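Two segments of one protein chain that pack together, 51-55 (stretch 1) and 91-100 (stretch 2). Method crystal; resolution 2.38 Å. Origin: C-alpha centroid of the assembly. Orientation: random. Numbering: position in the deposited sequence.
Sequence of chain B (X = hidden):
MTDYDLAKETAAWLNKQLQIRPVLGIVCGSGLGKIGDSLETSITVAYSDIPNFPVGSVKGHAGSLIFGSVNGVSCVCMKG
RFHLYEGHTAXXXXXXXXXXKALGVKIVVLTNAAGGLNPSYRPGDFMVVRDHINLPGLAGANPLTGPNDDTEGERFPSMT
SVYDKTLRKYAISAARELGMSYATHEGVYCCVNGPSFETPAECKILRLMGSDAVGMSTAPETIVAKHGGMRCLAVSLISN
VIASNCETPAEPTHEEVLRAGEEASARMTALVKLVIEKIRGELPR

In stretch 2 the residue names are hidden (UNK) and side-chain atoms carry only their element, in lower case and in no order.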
# COMPACT_ATOMS: atom_id res chain seq x y z
N PRO B 51 -25.68 8.72 14.45
CA PRO B 51 -25.72 7.27 14.28
C PRO B 51 -24.78 6.82 13.15
O PRO B 51 -24.81 7.38 12.06
CB PRO B 51 -27.17 7.02 13.91
CG PRO B 51 -27.90 8.06 14.69
CD PRO B 51 -27.04 9.27 14.59
N ASN B 52 -23.98 5.79 13.41
CA ASN B 52 -23.06 5.25 12.40
C ASN B 52 -21.81 6.07 12.09
O ASN B 52 -20.92 5.57 11.42
CB ASN B 52 -23.81 4.98 11.08
CG ASN B 52 -24.84 3.88 11.19
OD1 ASN B 52 -24.58 2.82 11.74
ND2 ASN B 52 -26.02 4.12 10.62
N PHE B 53 -21.74 7.32 12.54
CA PHE B 53 -20.57 8.17 12.28
C PHE B 53 -19.37 7.68 13.08
O PHE B 53 -19.49 7.34 14.26
CB PHE B 53 -20.84 9.63 12.67
CG PHE B 53 -20.87 10.59 11.50
CD1 PHE B 53 -21.68 10.35 10.39
CD2 PHE B 53 -20.12 11.76 11.53
CE1 PHE B 53 -21.73 11.25 9.33
CE2 PHE B 53 -20.17 12.67 10.47
CZ PHE B 53 -20.97 12.42 9.37
N PRO B 54 -18.19 7.63 12.45
CA PRO B 54 -17.02 7.16 13.20
C PRO B 54 -16.72 8.16 14.32
O PRO B 54 -17.13 9.31 14.24
CB PRO B 54 -15.92 7.14 12.15
CG PRO B 54 -16.67 6.84 10.87
CD PRO B 54 -17.92 7.71 11.00
N VAL B 55 -16.04 7.71 15.37
CA VAL B 55 -15.68 8.59 16.47
C VAL B 55 -14.26 9.10 16.20
O VAL B 55 -13.50 8.46 15.47
CB VAL B 55 -15.68 7.83 17.82
CG1 VAL B 55 -15.25 8.75 18.94
CG2 VAL B 55 -17.05 7.27 18.09
N UNK B 91 -13.04 2.93 3.75
CA UNK B 91 -14.50 2.93 3.66
C UNK B 91 -15.10 3.68 4.85
O UNK B 91 -16.00 4.51 4.70
c UNK B 91 -15.04 1.49 3.61
N UNK B 92 -14.59 3.37 6.03
CA UNK B 92 -15.07 4.01 7.23
C UNK B 92 -14.87 5.54 7.20
O UNK B 92 -15.79 6.31 7.48
n UNK B 92 -18.48 3.63 9.90
n UNK B 92 -18.49 3.95 12.19
c UNK B 92 -14.32 3.41 8.41
c UNK B 92 -17.89 3.49 11.10
c UNK B 92 -15.88 2.51 10.07
n UNK B 92 -16.68 2.96 11.21
c UNK B 92 -14.94 3.64 9.71
N UNK B 93 -13.67 5.99 6.84
CA UNK B 93 -13.38 7.43 6.83
C UNK B 93 -14.15 8.15 5.74
O UNK B 93 -14.24 9.36 5.75
c UNK B 93 -11.86 7.70 6.62
N UNK B 94 -14.69 7.40 4.79
CA UNK B 94 -15.43 8.05 3.72
C UNK B 94 -16.93 7.81 3.86
O UNK B 94 -17.70 8.02 2.91
c UNK B 94 -13.52 7.96 2.06
c UNK B 94 -14.96 7.57 2.31
o UNK B 94 -15.11 6.15 2.19
N UNK B 95 -17.35 7.38 5.05
CA UNK B 95 -18.76 7.12 5.33
C UNK B 95 -19.57 8.43 5.25
O UNK B 95 -20.69 8.45 4.75
c UNK B 95 -18.94 6.48 6.71
c UNK B 95 -21.12 5.25 6.39
c UNK B 95 -21.00 6.97 8.06
c UNK B 95 -22.34 6.78 8.34
c UNK B 95 -23.08 5.82 7.65
c UNK B 95 -20.38 6.21 7.07
c UNK B 95 -22.46 5.05 6.66
N UNK B 96 -19.00 9.54 5.74
CA UNK B 96 -19.75 10.80 5.67
C UNK B 96 -20.06 11.22 4.22
O UNK B 96 -21.05 11.89 3.97
c UNK B 96 -18.12 10.91 7.41
c UNK B 96 -17.78 9.68 6.56
c UNK B 96 -18.85 11.79 6.42
N UNK B 97 -19.22 10.82 3.27
CA UNK B 97 -19.49 11.15 1.87
C UNK B 97 -20.70 10.37 1.38
O UNK B 97 -21.47 10.86 0.54
c UNK B 97 -18.31 10.82 0.94
c UNK B 97 -17.78 14.22 2.24
s UNK B 97 -17.68 13.51 0.57
c UNK B 97 -17.18 11.84 0.94
N UNK B 98 -20.84 9.14 1.86
CA UNK B 98 -21.98 8.33 1.46
C UNK B 98 -23.22 8.97 2.09
O UNK B 98 -24.28 9.03 1.47
n UNK B 98 -19.55 4.01 0.65
c UNK B 98 -20.67 6.18 1.13
n UNK B 98 -17.38 3.43 0.07
n UNK B 98 -17.76 4.79 1.86
c UNK B 98 -18.23 4.08 0.86
c UNK B 98 -21.78 6.88 1.90
c UNK B 98 -20.57 4.69 1.46
N UNK B 99 -23.08 9.48 3.31
CA UNK B 99 -24.18 10.15 3.99
C UNK B 99 -24.57 11.41 3.19
O UNK B 99 -25.75 11.65 2.93
c UNK B 99 -23.57 9.22 6.26
c UNK B 99 -23.77 10.51 5.44
c UNK B 99 -24.80 11.38 6.09
N UNK B 100 -23.59 12.22 2.80
CA UNK B 100 -23.85 13.40 2.00
C UNK B 100 -24.73 13.02 0.82
O UNK B 100 -25.72 13.68 0.56
c UNK B 100 -20.65 16.90 3.95
c UNK B 100 -21.92 15.05 2.33
c UNK B 100 -22.54 14.00 1.45
c UNK B 100 -21.04 15.97 1.81
c UNK B 100 -21.54 15.98 4.50
c UNK B 100 -20.41 16.90 2.61
c UNK B 100 -22.16 15.07 3.69

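Position 91 carries a single side-chain carbon and lies out of reach of stretch 1: Ala91.

Position 92 has three carbons, a nitrogen, and then a carbon bearing two more nitrogens, a guanidinium group that meets the backbone oxygen of Asn52 and the ring of Pro54: arginine. The CA-to-CB bond runs sideways, but the end of the side chain comes nearer to stretch 1, where Arg92 NH2 donates a hydrogen bond to Asn52 O at 3.0 Å and Arg92 NH1 adds a weak one to Asn52 O at 3.5 Å. The carbonyl oxygen lies near the guanidinium plane, where the N-H bonds point, while Pro54 CG sits over one face, 3.6 Å from Arg92 CZ. A long, flat cation suits both neighbours.

Position 93 shows one carbon, its bond from CA pointing away from stretch 1, in a buried site with room for a methyl: Ala93.

At position 94 one carbon carries an oxygen and a carbon, and none touches stretch 1: threonine. Thr94 stands at the N-cap of the following helix, yet its side chain makes no capping bond.

Position 95 has one carbon followed by a ring of six carbons, which touches Asn52, Phe53 and Pro54, a breadth of apolar contact that suits phenylalanine. Its CA-to-CB bond points toward stretch 1; Phe95 CE2 comes within 3.6 Å of Asn52 CB, and Phe95 CD2 lies 4.2 Å from Phe53 CD1, which meets the ring at its edge.

At position 96 three carbons close a ring onto the backbone nitrogen, and one lies over the face of the Phe53 ring: proline. Pro96 CG stands 4.2 Å from that ring's centroid in a CH-pi contact. In the first turn of a helix, proline's missing N-H costs no helical hydrogen bond.

Position 97, an unbranched run of two carbons, sulfur and carbon, touches nothing on stretch 1: Met97, flexible and apolar in a buried site.

Position 98 has three carbons, a nitrogen, then a carbon carrying two more nitrogens, far from stretch 1: arginine. Its long arm lets Arg98 NH1 donate to Thr94 OG1 at 3.0 Å.

Position 99 has one carbon bearing two others, beside the Phe53 ring: valine, compact and branched. Its CA-to-CB bond points toward stretch 1, and Val99 CG2 lies 4.1 Å from Phe53 CE1, at the ring edge.

Position 100, one carbon and a six-carbon ring, makes no direct contact: Phe100, apolar and buried.

The contact therefore has a polar and an apolar part. Arg92 holds the backbone at Asn52 and lies against Pro54, while Phe95, Pro96 and Val99 receive the ring of Phe53, a residue whose CA-to-CB bond points away but whose side-chain end comes nearer.

Stretch 2 91-100: ARATFPMRVF
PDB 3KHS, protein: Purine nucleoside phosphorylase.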